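Local coordinates for protein histone-lysine N-methyltransferase, H3 lysine-9 specific SUVH4 (Arabidopsis thaliana, PDB 4QEN) that methylates histone H3 on its target lysine with S-adenosyl-L-methionine, a mark of transcriptional repression, and binds methylated double-stranded DNA, at residues L104-S109 against Y161-R166; I50-K55 against C76-H81. All coordinates share one frame; numbering follows the deposited sequence.

How the contacts relate
Contact 1 lies within the mixed sheet of the SAD/SRA domain, where 104-109 and 161-166 bring strands 106-112 and 165-172 together in parallel; nearly all of its touching residues are buried. Contact 2, only partly buried, sets a loop after helix 36-46 against the C-terminal end of helix 72-78 and shares none of these strands. Their centres are 16 Å apart, yet they meet: Ser109 OG probably hydrogen-bonds His81 ND1, Arg166 NH2 probably hydrogen-bonds Phe80 O, and the Phe80 ring makes a cation-pi contact with Arg166. Contact 1 adds a buried charge to its strand pairing, whereas contact 2 relies on helix-end carbonyls covered by aliphatic and tyrosine side chains.

Contact 1: L104-S109 against Y161-R166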
loop_
_atom_site.group_PDB
_atom_site.type_symbol
_atom_site.label_atom_id
_atom_site.label_comp_id
_atom_site.label_asym_id
_atom_site.label_seq_id
_atom_site.Cartn_x
_atom_site.Cartn_y
_atom_site.Cartn_z
ATOM N N LEU A 104 -33.526 -16.210 -2.498
ATOM C CA LEU A 104 -32.884 -15.002 -1.983
ATOM C C LEU A 104 -33.564 -14.544 -0.690
ATOM O O LEU A 104 -34.705 -14.904 -0.444
ATOM C CB LEU A 104 -32.863 -13.913 -3.057
ATOM C CG LEU A 104 -31.694 -14.264 -3.988
ATOM C CD1 LEU A 104 -32.153 -14.831 -5.319
ATOM C CD2 LEU A 104 -30.766 -13.096 -4.169
ATOM N N PRO A 105 -32.856 -13.782 0.161
ATOM C CA PRO A 105 -31.483 -13.261 0.038
ATOM C C PRO A 105 -30.420 -14.351 0.171
ATOM O O PRO A 105 -30.680 -15.431 0.706
ATOM C CB PRO A 105 -31.378 -12.275 1.204
ATOM C CG PRO A 105 -32.323 -12.810 2.224
ATOM C CD PRO A 105 -33.475 -13.399 1.443
ATOM N N LEU A 106 -29.223 -14.053 -0.318
ATOM C CA LEU A 106 -28.163 -15.048 -0.412
ATOM C C LEU A 106 -26.833 -14.355 -0.124
ATOM O O LEU A 106 -26.471 -13.399 -0.810
ATOM C CB LEU A 106 -28.153 -15.637 -1.826
ATOM C CG LEU A 106 -27.204 -16.806 -2.132
ATOM C CD1 LEU A 106 -27.638 -18.067 -1.377
ATOM C CD2 LEU A 106 -27.154 -17.068 -3.639
ATOM N N ALA A 107 -26.112 -14.827 0.887
ATOM C CA ALA A 107 -24.884 -14.161 1.313
ATOM C C ALA A 107 -23.745 -14.461 0.357
ATOM O O ALA A 107 -23.682 -15.549 -0.221
ATOM C CB ALA A 107 -24.511 -14.594 2.707
ATOM N N VAL A 108 -22.842 -13.497 0.193
ATOM C CA VAL A 108 -21.660 -13.729 -0.621
ATOM C C VAL A 108 -20.400 -13.430 0.166
ATOM O O VAL A 108 -19.333 -13.937 -0.184
ATOM C CB VAL A 108 -21.651 -12.900 -1.927
ATOM C CG1 VAL A 108 -22.856 -13.248 -2.794
ATOM C CG2 VAL A 108 -21.597 -11.407 -1.615
ATOM N N SER A 109 -20.498 -12.624 1.231
ATOM C CA SER A 109 -19.254 -12.241 1.918
ATOM C C SER A 109 -19.485 -11.942 3.398
ATOM O O SER A 109 -20.432 -11.265 3.739
ATOM C CB SER A 109 -18.619 -11.014 1.221
ATOM O OG SER A 109 -17.541 -10.475 1.974
ATOM N N TYR A 161 -28.298 -24.094 -0.626
ATOM C CA TYR A 161 -28.041 -24.143 -2.070
ATOM C C TYR A 161 -26.565 -24.409 -2.420
ATOM O O TYR A 161 -26.172 -24.353 -3.589
ATOM C CB TYR A 161 -28.583 -22.867 -2.745
ATOM C CG TYR A 161 -30.100 -22.862 -2.742
ATOM C CD1 TYR A 161 -30.819 -23.495 -3.753
ATOM C CD2 TYR A 161 -30.809 -22.283 -1.698
ATOM C CE1 TYR A 161 -32.210 -23.520 -3.737
ATOM C CE2 TYR A 161 -32.200 -22.300 -1.672
ATOM C CZ TYR A 161 -32.889 -22.923 -2.690
ATOM O OH TYR A 161 -34.261 -22.945 -2.664
ATOM N N ASN A 162 -25.772 -24.705 -1.394
ATOM C CA ASN A 162 -24.341 -24.964 -1.551
ATOM C C ASN A 162 -23.623 -23.791 -2.203
ATOM O O ASN A 162 -22.814 -23.965 -3.118
ATOM C CB ASN A 162 -24.094 -26.240 -2.361
ATOM C CG ASN A 162 -24.263 -27.502 -1.532
ATOM O OD1 ASN A 162 -24.375 -27.442 -0.304
ATOM N ND2 ASN A 162 -24.277 -28.653 -2.199
ATOM N N VAL A 163 -23.945 -22.596 -1.737
ATOM C CA VAL A 163 -23.277 -21.394 -2.202
ATOM C C VAL A 163 -22.276 -20.981 -1.139
ATOM O O VAL A 163 -22.653 -20.685 -0.005
ATOM C CB VAL A 163 -24.286 -20.249 -2.462
ATOM C CG1 VAL A 163 -23.551 -18.916 -2.656
ATOM C CG2 VAL A 163 -25.165 -20.582 -3.678
ATOM N N PRO A 164 -20.987 -20.984 -1.496
ATOM C CA PRO A 164 -19.938 -20.648 -0.531
ATOM C C PRO A 164 -19.908 -19.141 -0.282
ATOM O O PRO A 164 -20.419 -18.359 -1.084
ATOM C CB PRO A 164 -18.661 -21.070 -1.256
ATOM C CG PRO A 164 -18.972 -20.836 -2.711
ATOM C CD PRO A 164 -20.439 -21.262 -2.838
ATOM N N VAL A 165 -19.299 -18.746 0.828
ATOM C CA VAL A 165 -19.162 -17.349 1.177
ATOM C C VAL A 165 -17.671 -16.986 1.286
ATOM O O VAL A 165 -16.853 -17.813 1.708
ATOM C CB VAL A 165 -19.895 -17.075 2.528
ATOM C CG1 VAL A 165 -19.228 -17.823 3.681
ATOM C CG2 VAL A 165 -19.941 -15.616 2.825
ATOM N N ARG A 166 -17.316 -15.767 0.879
ATOM C CA ARG A 166 -15.981 -15.252 1.134
ATOM C C ARG A 166 -15.871 -14.931 2.619
ATOM O O ARG A 166 -16.813 -14.401 3.211
ATOM C CB ARG A 166 -15.724 -13.986 0.309
ATOM C CG ARG A 166 -15.708 -14.238 -1.203
ATOM C CD ARG A 166 -15.176 -13.018 -1.985
ATOM N NE ARG A 166 -16.038 -11.838 -1.899
ATOM C CZ ARG A 166 -17.167 -11.689 -2.588
ATOM N NH1 ARG A 166 -17.579 -12.664 -3.393
ATOM N NH2 ARG A 166 -17.892 -10.578 -2.462
HETATM O O HOH W 1 -19.332 -15.823 -2.378
#
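Val108 O receives the backbone N-H of Arg166 at 2.9 Å, the hydrogen bond that joins strands 106-112 and 165-172 in parallel. The N-H points almost straight at the oxygen (168°), although the nitrogen lies 36° out of the carbonyl plane. Beyond it Ser109 pairs with Arg166, and the Ser109 CA-H approaches Arg166 O with a CA to O distance of 3.5 Å. The packing is tightest here. Val165 rests its CG2 methyl against the peptide between Val108 and Ser109, 3.4 Å from Ser109 N; its first torsion holds that methyl anti to its own nitrogen. The Arg166 side chain bends at its third torsion (-66°), bringing the guanidinium back so that Val108 O sits over its centre, 3.8 Å above the plane. NH2, which hydrogen-bonds Phe80 O, also lies near Val108 CG2 and Ser109 CB; NH1 hydrogen-bonds Gly58 O and Ile56 O.

Toward the other end, before strand 165-172 begins, the two chains diverge and the contact becomes loose. Leu106 and Val163 meet tip to tip, CD2 to CG2 at 4.0 Å. Near the partly exposed Pro164 a water bridges two carbonyl acceptors that cannot bond each other, donating to Val108 O (2.9 Å) and to Pro164 O (3.0 Å). Asn162, in a Schellman motif, ends helix 151-161 just before the chains converge, and that helix packs on Ala107. On its other edge strand 106-112 pairs with strand 88-91, Val108 and Ser109 both facing Asp89 in a classic beta bulge.

Val108 O is thus gripped by a backbone N-H and a water, with a guanidinium lying over it. The positive charge would be expected to stabilise the partial negative charge of this oxygen, sharing it with the two donors, while NH1 and NH2 are hydrogen-bonded to other backbone oxygens.

Contact 2: I50-K55 against C76-H81; sequences ILYPRK and CAVGFH
Ile50 lies over the Ala77 carbonyl at the end of helix 72-78, with CD1 3.5 Å from Ala77 O and CG2 touching Gly79 CA. With CG1 anti to the carbonyl carbon (chi1 -55°), the two branches spread across the same oxygen, to which the Ile50 CA-H also points. At the next carbonyl, Val78 O accepts the backbone N-H of Tyr52 at 2.9 Å. That bond is bent, 146° at the hydrogen, with the nitrogen tilted from the carbonyl plane. Leu51 CB (3.4 Å) and Tyr52 CD2 (3.5 Å) close round Val78 O. The Tyr52 side chain runs alongside that of Val78, CD2 to CG1 at 4.2 Å, while Leu51 CG covers one face of its ring toward the rim and Pro61 O takes its hydroxyl in a hydrogen bond.

Gly79 leaves the helix with positive phi, and having no side chain it lets Tyr52 O come to 3.4 Å from its CA. A water then donates to both Arg54 O and Gly79 O, continuing the link where the backbones diverge.

Helix 10-30 packs against Leu51 and Val78, helix 36-46 backs Ile50 and Cys76, and the Phe80 ring reaches the sheet, meeting Tyr184 of strand 180-197 edge-to-face.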
loop_
_atom_site.group_PDB
_atom_site.type_symbol
_atom_site.label_atom_id
_atom_site.label_comp_id
_atom_site.label_asym_id
_atom_site.label_seq_id
_atom_site.Cartn_x
_atom_site.Cartn_y
_atom_site.Cartn_z
ATOM N N ILE A 50 -16.434 2.225 -8.523
ATOM C CA ILE A 50 -16.448 0.958 -7.795
ATOM C C ILE A 50 -16.168 -0.158 -8.784
ATOM O O ILE A 50 -16.919 -0.328 -9.740
ATOM C CB ILE A 50 -17.823 0.684 -7.148
ATOM C CG1 ILE A 50 -18.245 1.856 -6.240
ATOM C CG2 ILE A 50 -17.816 -0.655 -6.412
ATOM C CD1 ILE A 50 -17.270 2.185 -5.119
ATOM N N LEU A 51 -15.101 -0.923 -8.563
ATOM C CA LEU A 51 -14.673 -1.919 -9.551
ATOM C C LEU A 51 -15.733 -2.986 -9.810
ATOM O O LEU A 51 -16.046 -3.293 -10.955
ATOM C CB LEU A 51 -13.367 -2.584 -9.117
ATOM C CG LEU A 51 -12.746 -3.574 -10.102
ATOM C CD1 LEU A 51 -12.524 -2.919 -11.468
ATOM C CD2 LEU A 51 -11.434 -4.102 -9.553
ATOM N N TYR A 52 -16.275 -3.559 -8.745
ATOM C CA TYR A 52 -17.288 -4.597 -8.880
ATOM C C TYR A 52 -18.591 -4.091 -8.269
ATOM O O TYR A 52 -18.859 -4.342 -7.096
ATOM C CB TYR A 52 -16.818 -5.897 -8.194
ATOM C CG TYR A 52 -15.612 -6.503 -8.882
ATOM C CD1 TYR A 52 -15.736 -7.074 -10.144
ATOM C CD2 TYR A 52 -14.344 -6.481 -8.292
ATOM C CE1 TYR A 52 -14.646 -7.618 -10.796
ATOM C CE2 TYR A 52 -13.243 -7.029 -8.943
ATOM C CZ TYR A 52 -13.401 -7.587 -10.199
ATOM O OH TYR A 52 -12.324 -8.137 -10.869
ATOM N N PRO A 53 -19.402 -3.379 -9.062
ATOM C CA PRO A 53 -20.606 -2.712 -8.549
ATOM C C PRO A 53 -21.792 -3.646 -8.278
ATOM O O PRO A 53 -22.740 -3.204 -7.632
ATOM C CB PRO A 53 -20.953 -1.716 -9.662
ATOM C CG PRO A 53 -20.432 -2.368 -10.906
ATOM C CD PRO A 53 -19.197 -3.128 -10.500
ATOM N N ARG A 54 -21.752 -4.887 -8.766
ATOM C CA ARG A 54 -22.790 -5.873 -8.445
ATOM C C ARG A 54 -22.188 -7.012 -7.621
ATOM O O ARG A 54 -20.985 -7.274 -7.688
ATOM C CB ARG A 54 -23.421 -6.439 -9.721
ATOM C CG ARG A 54 -24.050 -5.389 -10.636
ATOM C CD ARG A 54 -25.420 -4.961 -10.129
ATOM N NE ARG A 54 -26.385 -6.057 -10.197
ATOM C CZ ARG A 54 -27.641 -5.987 -9.763
ATOM N NH1 ARG A 54 -28.103 -4.868 -9.214
ATOM N NH2 ARG A 54 -28.437 -7.042 -9.875
ATOM N N LYS A 55 -23.033 -7.683 -6.848
ATOM C CA LYS A 55 -22.617 -8.790 -6.005
ATOM C C LYS A 55 -22.122 -9.947 -6.861
ATOM O O LYS A 55 -22.613 -10.149 -7.967
ATOM C CB LYS A 55 -23.809 -9.268 -5.172
ATOM C CG LYS A 55 -24.334 -8.252 -4.178
ATOM C CD LYS A 55 -23.252 -7.826 -3.218
ATOM C CE LYS A 55 -23.861 -7.245 -1.951
ATOM N NZ LYS A 55 -24.622 -5.990 -2.216
ATOM N N CYS A 76 -15.215 -1.749 0.409
ATOM C CA CYS A 76 -16.334 -1.117 -0.292
ATOM C C CYS A 76 -15.915 -0.543 -1.647
ATOM O O CYS A 76 -16.648 -0.663 -2.632
ATOM C CB CYS A 76 -16.954 0.007 0.536
ATOM S SG CYS A 76 -17.560 -0.506 2.157
ATOM N N ALA A 77 -14.757 0.116 -1.687
ATOM C CA ALA A 77 -14.302 0.789 -2.913
ATOM C C ALA A 77 -14.141 -0.190 -4.067
ATOM O O ALA A 77 -14.430 0.132 -5.234
ATOM C CB ALA A 77 -12.959 1.550 -2.673
ATOM N N VAL A 78 -13.623 -1.371 -3.744
ATOM C CA VAL A 78 -13.437 -2.422 -4.756
ATOM C C VAL A 78 -14.742 -3.170 -5.130
ATOM O O VAL A 78 -14.897 -3.705 -6.241
ATOM C CB VAL A 78 -12.335 -3.415 -4.280
ATOM C CG1 VAL A 78 -12.413 -4.716 -5.009
ATOM C CG2 VAL A 78 -10.959 -2.803 -4.504
ATOM N N GLY A 79 -15.686 -3.186 -4.197
ATOM C CA GLY A 79 -16.943 -3.894 -4.379
ATOM C C GLY A 79 -16.898 -5.290 -3.764
ATOM O O GLY A 79 -17.831 -6.071 -3.919
ATOM N N PHE A 80 -15.800 -5.583 -3.072
ATOM C CA PHE A 80 -15.562 -6.863 -2.405
ATOM C C PHE A 80 -16.549 -7.101 -1.251
ATOM O O PHE A 80 -17.044 -8.220 -1.070
ATOM C CB PHE A 80 -14.096 -6.932 -1.921
ATOM C CG PHE A 80 -13.760 -8.169 -1.121
ATOM C CD1 PHE A 80 -14.015 -8.228 0.240
ATOM C CD2 PHE A 80 -13.182 -9.282 -1.739
ATOM C CE1 PHE A 80 -13.703 -9.378 0.977
ATOM C CE2 PHE A 80 -12.858 -10.430 -1.009
ATOM C CZ PHE A 80 -13.114 -10.474 0.350
ATOM N N HIS A 81 -16.822 -6.056 -0.473
ATOM C CA HIS A 81 -17.800 -6.137 0.628
ATOM C C HIS A 81 -18.439 -4.766 0.742
ATOM O O HIS A 81 -17.772 -3.796 1.094
ATOM C CB HIS A 81 -17.116 -6.501 1.948
ATOM C CG HIS A 81 -18.068 -6.896 3.045
ATOM N ND1 HIS A 81 -18.320 -8.213 3.374
ATOM C CD2 HIS A 81 -18.819 -6.147 3.887
ATOM C CE1 HIS A 81 -19.188 -8.256 4.373
ATOM N NE2 HIS A 81 -19.509 -7.017 4.702
HETATM O O HOH W 2 -18.816 -7.826 -6.006
#